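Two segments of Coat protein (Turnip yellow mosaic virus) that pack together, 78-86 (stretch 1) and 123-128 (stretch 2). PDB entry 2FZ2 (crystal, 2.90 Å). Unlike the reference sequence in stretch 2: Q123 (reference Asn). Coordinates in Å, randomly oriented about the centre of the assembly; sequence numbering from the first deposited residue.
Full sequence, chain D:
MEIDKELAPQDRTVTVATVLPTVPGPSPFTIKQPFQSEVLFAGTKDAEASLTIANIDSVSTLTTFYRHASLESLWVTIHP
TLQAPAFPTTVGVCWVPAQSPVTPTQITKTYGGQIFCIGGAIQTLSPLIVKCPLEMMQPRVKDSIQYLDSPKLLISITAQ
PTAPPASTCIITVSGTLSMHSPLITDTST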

ATOM      1  N   ILE D  78     124.981  26.137  13.305  1.00 10.50           N
ATOM      2  CA  ILE D  78     126.195  26.743  13.809  1.00  9.00           C
ATOM      3  C   ILE D  78     126.311  26.189  15.206  1.00 15.37           C
ATOM      4  O   ILE D  78     125.414  26.380  16.027  1.00 15.11           O
ATOM      5  CB  ILE D  78     126.086  28.244  13.926  1.00  8.07           C
ATOM      6  CG1 ILE D  78     125.606  28.823  12.605  1.00 11.09           C
ATOM      7  CG2 ILE D  78     127.423  28.813  14.357  1.00 10.21           C
ATOM      8  CD1 ILE D  78     126.061  30.237  12.347  1.00  5.20           C
ATOM      9  N   HIS D  79     127.399  25.484  15.480  1.00 14.39           N
ATOM     10  CA  HIS D  79     127.572  24.907  16.795  1.00 16.11           C
ATOM     11  C   HIS D  79     128.637  25.674  17.502  1.00 18.26           C
ATOM     12  O   HIS D  79     129.808  25.605  17.141  1.00 25.43           O
ATOM     13  CB  HIS D  79     127.971  23.453  16.684  1.00 13.35           C
ATOM     14  CG  HIS D  79     127.009  22.633  15.891  1.00 17.66           C
ATOM     15  ND1 HIS D  79     127.035  22.588  14.513  1.00 16.40           N
ATOM     16  CD2 HIS D  79     126.000  21.818  16.280  1.00 21.98           C
ATOM     17  CE1 HIS D  79     126.083  21.779  14.087  1.00 19.55           C
ATOM     18  NE2 HIS D  79     125.440  21.300  15.138  1.00 24.27           N
ATOM     19  N   PRO D  80     128.245  26.431  18.524  1.00 19.83           N
ATOM     20  CA  PRO D  80     129.254  27.202  19.244  1.00 17.12           C
ATOM     21  C   PRO D  80     130.100  26.221  20.029  1.00 14.99           C
ATOM     22  O   PRO D  80     129.591  25.208  20.500  1.00 17.13           O
ATOM     23  CB  PRO D  80     128.429  28.143  20.123  1.00 14.41           C
ATOM     24  CG  PRO D  80     126.998  28.035  19.590  1.00 18.76           C
ATOM     25  CD  PRO D  80     126.902  26.630  19.082  1.00 24.03           C
ATOM     26  N   THR D  81     131.388  26.530  20.136  1.00 12.56           N
ATOM     27  CA  THR D  81     132.378  25.721  20.829  1.00  8.61           C
ATOM     28  C   THR D  81     132.677  26.293  22.229  1.00 13.24           C
ATOM     29  O   THR D  81     131.982  27.188  22.686  1.00 15.80           O
ATOM     30  CB  THR D  81     133.657  25.695  19.989  1.00 11.99           C
ATOM     31  OG1 THR D  81     134.277  24.410  20.093  1.00 26.12           O
ATOM     32  CG2 THR D  81     134.629  26.780  20.456  1.00 14.83           C
ATOM     33  N   LEU D  82     133.708  25.795  22.906  1.00 16.05           N
ATOM     34  CA  LEU D  82     134.043  26.284  24.246  1.00 16.22           C
ATOM     35  C   LEU D  82     134.871  27.552  24.204  1.00 19.37           C
ATOM     36  O   LEU D  82     135.212  28.128  25.248  1.00 23.69           O
ATOM     37  CB  LEU D  82     134.818  25.230  25.025  1.00 15.06           C
ATOM     38  CG  LEU D  82     136.306  25.233  24.696  1.00 15.14           C
ATOM     39  CD1 LEU D  82     137.042  24.311  25.632  1.00 14.79           C
ATOM     40  CD2 LEU D  82     136.494  24.787  23.264  1.00 17.85           C
ATOM     41  N   GLN D  83     135.207  27.979  22.996  1.00 18.99           N
ATOM     42  CA  GLN D  83     136.003  29.181  22.826  1.00 22.14           C
ATOM     43  C   GLN D  83     135.110  30.346  22.454  1.00 24.03           C
ATOM     44  O   GLN D  83     135.513  31.509  22.482  1.00 27.39           O
ATOM     45  CB  GLN D  83     137.053  28.953  21.747  1.00 16.70           C
ATOM     46  CG  GLN D  83     138.179  28.065  22.208  1.00 26.49           C
ATOM     47  CD  GLN D  83     139.007  28.677  23.337  1.00 35.88           C
ATOM     48  OE1 GLN D  83     140.183  28.342  23.499  1.00 38.81           O
ATOM     49  NE2 GLN D  83     138.398  29.570  24.124  1.00 39.63           N
ATOM     50  N   ALA D  84     133.875  30.016  22.122  1.00 22.98           N
ATOM     51  CA  ALA D  84     132.907  31.011  21.719  1.00 23.27           C
ATOM     52  C   ALA D  84     132.633  32.107  22.744  1.00 20.15           C
ATOM     53  O   ALA D  84     132.468  33.271  22.389  1.00 25.58           O
ATOM     54  CB  ALA D  84     131.616  30.320  21.344  1.00 23.39           C
ATOM     55  N   PRO D  85     132.601  31.761  24.028  1.00 15.40           N
ATOM     56  CA  PRO D  85     132.325  32.808  25.010  1.00 16.27           C
ATOM     57  C   PRO D  85     133.466  33.800  25.148  1.00 21.03           C
ATOM     58  O   PRO D  85     133.276  35.018  25.105  1.00 23.49           O
ATOM     59  CB  PRO D  85     132.071  32.032  26.294  1.00 17.94           C
ATOM     60  CG  PRO D  85     132.044  30.573  25.887  1.00 13.92           C
ATOM     61  CD  PRO D  85     132.840  30.462  24.662  1.00 12.41           C
ATOM     62  N   ALA D  86     134.664  33.270  25.304  1.00 23.27           N
ATOM     63  CA  ALA D  86     135.834  34.110  25.453  1.00 23.22           C
ATOM     64  C   ALA D  86     136.181  34.880  24.175  1.00 20.22           C
ATOM     65  O   ALA D  86     136.859  35.910  24.225  1.00 20.78           O
ATOM     66  CB  ALA D  86     136.998  33.243  25.866  1.00 34.54           C
ATOM     67  N   GLN D 123     122.827  34.708  26.067  1.00 52.90           N
ATOM     68  CA  GLN D 123     122.142  33.945  25.029  1.00 51.60           C
ATOM     69  C   GLN D 123     122.832  34.131  23.698  1.00 47.75           C
ATOM     70  O   GLN D 123     122.408  34.952  22.873  1.00 53.19           O
ATOM     71  CB  GLN D 123     120.686  34.401  24.893  1.00 52.37           C
ATOM     72  CG  GLN D 123     120.000  33.864  23.660  1.00 59.36           C
ATOM     73  CD  GLN D 123     120.277  32.382  23.453  1.00 72.99           C
ATOM     74  OE1 GLN D 123     119.380  31.554  23.611  1.00 83.77           O
ATOM     75  NE2 GLN D 123     121.522  32.039  23.100  1.00 75.03           N
ATOM     76  N   THR D 124     123.881  33.357  23.476  1.00 43.63           N
ATOM     77  CA  THR D 124     124.621  33.478  22.230  1.00 41.64           C
ATOM     78  C   THR D 124     125.163  32.120  21.867  1.00 39.36           C
ATOM     79  O   THR D 124     125.527  31.878  20.713  1.00 45.10           O
ATOM     80  CB  THR D 124     125.829  34.421  22.391  1.00 35.24           C
ATOM     81  OG1 THR D 124     126.245  34.397  23.759  1.00 38.48           O
ATOM     82  CG2 THR D 124     125.483  35.848  21.996  1.00 16.45           C
ATOM     83  N   LEU D 125     125.193  31.239  22.865  1.00 32.96           N
ATOM     84  CA  LEU D 125     125.746  29.902  22.701  1.00 26.01           C
ATOM     85  C   LEU D 125     124.810  28.751  22.328  1.00 25.05           C
ATOM     86  O   LEU D 125     125.234  27.589  22.212  1.00 28.36           O
ATOM     87  CB  LEU D 125     126.520  29.554  23.957  1.00 24.30           C
ATOM     88  CG  LEU D 125     127.363  30.723  24.440  1.00 16.65           C
ATOM     89  CD1 LEU D 125     127.958  30.410  25.793  1.00 26.24           C
ATOM     90  CD2 LEU D 125     128.447  30.986  23.433  1.00 21.10           C
ATOM     91  N   SER D 126     123.531  29.046  22.157  1.00 23.30           N
ATOM     92  CA  SER D 126     122.627  27.996  21.738  1.00 20.59           C
ATOM     93  C   SER D 126     122.992  27.792  20.264  1.00 16.61           C
ATOM     94  O   SER D 126     123.354  28.751  19.571  1.00 31.78           O
ATOM     95  CB  SER D 126     121.178  28.468  21.867  1.00 23.74           C
ATOM     96  OG  SER D 126     120.621  28.095  23.118  1.00 36.68           O
ATOM     97  N   PRO D 127     122.956  26.551  19.775  1.00  8.50           N
ATOM     98  CA  PRO D 127     123.285  26.292  18.372  1.00  9.24           C
ATOM     99  C   PRO D 127     122.222  26.880  17.439  1.00  9.92           C
ATOM    100  O   PRO D 127     121.023  26.714  17.676  1.00 11.19           O
ATOM    101  CB  PRO D 127     123.353  24.773  18.294  1.00 11.94           C
ATOM    102  CG  PRO D 127     122.512  24.301  19.390  1.00 12.70           C
ATOM    103  CD  PRO D 127     122.635  25.316  20.496  1.00  5.20           C
ATOM    104  N   LEU D 128     122.682  27.550  16.381  1.00 11.96           N
ATOM    105  CA  LEU D 128     121.827  28.230  15.400  1.00  9.23           C
ATOM    106  C   LEU D 128     121.411  27.460  14.168  1.00  9.55           C
ATOM    107  O   LEU D 128     122.195  26.701  13.590  1.00 24.02           O
ATOM    108  CB  LEU D 128     122.519  29.485  14.920  1.00  9.35           C
ATOM    109  CG  LEU D 128     121.719  30.766  15.002  1.00 11.73           C
ATOM    110  CD1 LEU D 128     120.428  30.544  15.758  1.00 26.65           C
ATOM    111  CD2 LEU D 128     122.577  31.790  15.701  1.00 23.41           C
TER

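The two stretches meet through a single antiparallel bridge at one end and a set of apolar contacts at the other, and together they bury 350 Å² of surface. Stretch 1 enters as the end of a β-strand, residues 78–80, and then turns into a loop; stretch 2 lacks regular structure until L128, where it pairs with that strand.

I78 anchors the backbone arrangement. The amide N of I78 donates to the carbonyl O of L128 at 2.9 Å, and the N of L128 returns a bond to the O of I78 at 3.0 Å. This reciprocal pair defines a hydrogen-bonded antiparallel bridge, with the CA atoms of I78 and L128 4.9 Å apart. Because directly paired residues project their side chains to the same face of a sheet, I78 and L128 lie side by side, with I78 CB 3.9 Å from L128 CB. The O of I78 has a second neighbour in the CA of P127, at 3.2 Å. A proline nitrogen has no hydrogen to offer; the CA–H of P127 makes a CA–H···O contact instead, though the 121° angle at the hydrogen is far from linear.

At H79 the CA-to-CB bond points away from stretch 2, and the side chain contributes little. The H79 ring meets P127 obliquely, with H79 CD2 4.4 Å from P127 CB, while ND1 is hydrogen-bonded elsewhere in the structure.

P80 points back toward stretch 2 and settles against the loop from L125 to P127. As a proline it cannot continue the ladder with an amide donor; its ring makes close van der Waals contacts instead. P80 CG lies 3.2 Å from L125 O and 3.7 Å from S126 O, while P80 CD packs 4.1 Å from P127 CB. P80 CB also lies 4.4 Å from L125 CD2, a looser apolar contact.

T81, L82 and Q83 make no contact with stretch 2. A weak hydrogen bond from the N of A84 to the O of T81, 3.4 Å long, spans this segment.

The chain then returns with A84, whose CB points toward stretch 2 and rests 3.9 Å from L125 CD2. P85 adds its ring, with P85 CG 4.1 Å from L125 CD1. L125 leaves its backbone sideways, yet its m,t rotamer brings the end of the side chain nearer to stretch 1, so that its methyl groups meet P80, A84 and P85. This small apolar cluster joins the strand end to A84 and P85.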